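Local coordinates for germination protein (Bacillus megaterium, PDB 6O59), which probably takes part in sensing nutrient germinants that trigger spore germination, as the N-terminal domain of the A subunit of the receptor GerK3, at residues Thr182-Met187 with Ile252-Asp257. Residues are numbered along the deposited sequence; the frame is centred on the assembly and turned at random.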
loop_
_atom_site.group_PDB
_atom_site.type_symbol
_atom_site.label_atom_id
_atom_site.label_comp_id
_atom_site.label_asym_id
_atom_site.label_seq_id
_atom_site.Cartn_x
_atom_site.Cartn_y
_atom_site.Cartn_z
ATOM N N THR A 182 7.909 3.567 -19.155
ATOM C CA THR A 182 7.612 4.492 -18.062
ATOM C C THR A 182 6.898 3.713 -16.968
ATOM O O THR A 182 5.975 2.939 -17.255
ATOM C CB THR A 182 6.760 5.701 -18.560
ATOM O OG1 THR A 182 7.445 6.379 -19.623
ATOM C CG2 THR A 182 6.448 6.687 -17.465
ATOM N N ASP A 183 7.318 3.930 -15.717
ATOM C CA ASP A 183 6.708 3.296 -14.556
ATOM C C ASP A 183 5.392 3.977 -14.242
ATOM O O ASP A 183 5.285 5.207 -14.285
ATOM C CB ASP A 183 7.653 3.296 -13.353
ATOM C CG ASP A 183 8.802 2.340 -13.544
ATOM O OD1 ASP A 183 8.587 1.127 -13.401
ATOM O OD2 ASP A 183 9.912 2.806 -13.869
ATOM N N VAL A 184 4.382 3.154 -13.975
ATOM C CA VAL A 184 3.016 3.569 -13.722
ATOM C C VAL A 184 2.423 2.718 -12.600
ATOM O O VAL A 184 2.684 1.514 -12.555
ATOM C CB VAL A 184 2.219 3.418 -15.059
ATOM C CG1 VAL A 184 0.746 3.090 -14.838
ATOM C CG2 VAL A 184 2.367 4.660 -15.921
ATOM N N THR A 185 1.619 3.335 -11.708
ATOM C CA THR A 185 0.874 2.607 -10.685
ATOM C C THR A 185 -0.628 2.924 -10.876
ATOM O O THR A 185 -1.037 4.084 -10.922
ATOM C CB THR A 185 1.402 2.844 -9.262
ATOM O OG1 THR A 185 2.690 2.237 -9.159
ATOM C CG2 THR A 185 0.495 2.222 -8.195
ATOM N N LEU A 186 -1.413 1.863 -11.022
ATOM C CA LEU A 186 -2.864 1.837 -11.193
ATOM C C LEU A 186 -3.547 1.579 -9.825
ATOM O O LEU A 186 -3.071 0.750 -9.060
ATOM C CB LEU A 186 -3.162 0.700 -12.182
ATOM C CG LEU A 186 -4.573 0.563 -12.749
ATOM C CD1 LEU A 186 -4.518 0.056 -14.154
ATOM C CD2 LEU A 186 -5.413 -0.405 -11.926
ATOM N N MET A 187 -4.656 2.266 -9.539
ATOM C CA MET A 187 -5.441 2.152 -8.303
ATOM C C MET A 187 -6.929 1.949 -8.569
ATOM O O MET A 187 -7.488 2.613 -9.443
ATOM C CB MET A 187 -5.312 3.443 -7.487
ATOM C CG MET A 187 -4.315 3.417 -6.422
ATOM S SD MET A 187 -4.429 5.058 -5.684
ATOM C CE MET A 187 -2.809 5.204 -5.004
ATOM N N ILE A 252 -10.907 4.398 -11.528
ATOM C CA ILE A 252 -9.524 3.944 -11.509
ATOM C C ILE A 252 -8.584 5.166 -11.519
ATOM O O ILE A 252 -8.761 6.073 -12.338
ATOM C CB ILE A 252 -9.271 2.982 -12.725
ATOM C CG1 ILE A 252 -10.001 1.643 -12.545
ATOM C CG2 ILE A 252 -7.763 2.731 -12.986
ATOM C CD1 ILE A 252 -11.404 1.575 -13.059
ATOM N N ALA A 253 -7.589 5.175 -10.613
ATOM C CA ALA A 253 -6.588 6.245 -10.539
ATOM C C ALA A 253 -5.233 5.753 -11.102
ATOM O O ALA A 253 -4.794 4.658 -10.781
ATOM C CB ALA A 253 -6.434 6.745 -9.104
ATOM N N ILE A 254 -4.607 6.541 -11.978
ATOM C CA ILE A 254 -3.320 6.193 -12.585
ATOM C C ILE A 254 -2.304 7.250 -12.224
ATOM O O ILE A 254 -2.558 8.442 -12.407
ATOM C CB ILE A 254 -3.420 6.009 -14.127
ATOM C CG1 ILE A 254 -4.465 4.937 -14.509
ATOM C CG2 ILE A 254 -2.056 5.713 -14.754
ATOM C CD1 ILE A 254 -5.311 5.329 -15.699
ATOM N N PHE A 255 -1.154 6.803 -11.720
ATOM C CA PHE A 255 -0.016 7.658 -11.395
ATOM C C PHE A 255 1.145 7.309 -12.302
ATOM O O PHE A 255 1.635 6.173 -12.274
ATOM C CB PHE A 255 0.389 7.544 -9.915
ATOM C CG PHE A 255 -0.655 8.116 -8.999
ATOM C CD1 PHE A 255 -0.751 9.485 -8.805
ATOM C CD2 PHE A 255 -1.584 7.287 -8.370
ATOM C CE1 PHE A 255 -1.728 10.011 -7.983
ATOM C CE2 PHE A 255 -2.550 7.816 -7.522
ATOM C CZ PHE A 255 -2.612 9.173 -7.330
ATOM N N VAL A 256 1.550 8.278 -13.138
ATOM C CA VAL A 256 2.660 8.147 -14.078
ATOM C C VAL A 256 3.904 8.828 -13.477
ATOM O O VAL A 256 3.803 9.928 -12.928
ATOM C CB VAL A 256 2.283 8.735 -15.457
ATOM C CG1 VAL A 256 3.365 8.457 -16.496
ATOM C CG2 VAL A 256 0.934 8.192 -15.927
ATOM N N ASP A 257 5.066 8.159 -13.578
ATOM C CA ASP A 257 6.346 8.657 -13.092
ATOM C C ASP A 257 6.701 9.984 -13.761
ATOM O O ASP A 257 6.698 10.092 -14.996
ATOM C CB ASP A 257 7.444 7.608 -13.335
ATOM C CG ASP A 257 8.782 7.882 -12.674
ATOM O OD1 ASP A 257 8.803 8.577 -11.641
ATOM O OD2 ASP A 257 9.802 7.368 -13.169
#
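Met187 lies across from Ala253 and crosses Phe255 obliquely, its thioether end meeting the ring. Its chain is extended beyond CG, and SD lies at the ring edge, in plane, a Met-aromatic contact, with CE 3.6 Å from Phe255 CE2. The start of the same side chain rests on alanine, Met187 CB to Ala253 CB 3.8 Å. Helices 153-163 and 240-248 cover this face, and Phe149 meets the Phe255 ring edge-to-face. The two strands are antiparallel neighbours within the five-stranded antiparallel sheet ordered 169-176, 182-189, 252-256, 262-265, 235-237, with 252-256 central. Five backbone hydrogen bonds join them; that from Phe255 N to Thr185 O is the straightest (2.8 Å, 169°), and Thr185 N returns one to Phe255 O. On the reverse face Val184 forms a forked bump: CG1 touches Ile254 CG2 at 3.8 Å, while CG2 lies beside Val256 CG2, these two valines pointing the same way. Val256 CG1 in turn takes the methyl of Thr182, CG2, at 3.7 Å. At the other end Leu186 and Ile252 run side by side, Leu186 CG 3.9 Å from Ile252 CG2, beneath helix 195-206. Asp183 and Asp257 bring like charges near each other where strand 182-189 begins and strand 252-256 has just ended, and a salt bridge from Asp183 OD1 to Lys175 probably eases their repulsion.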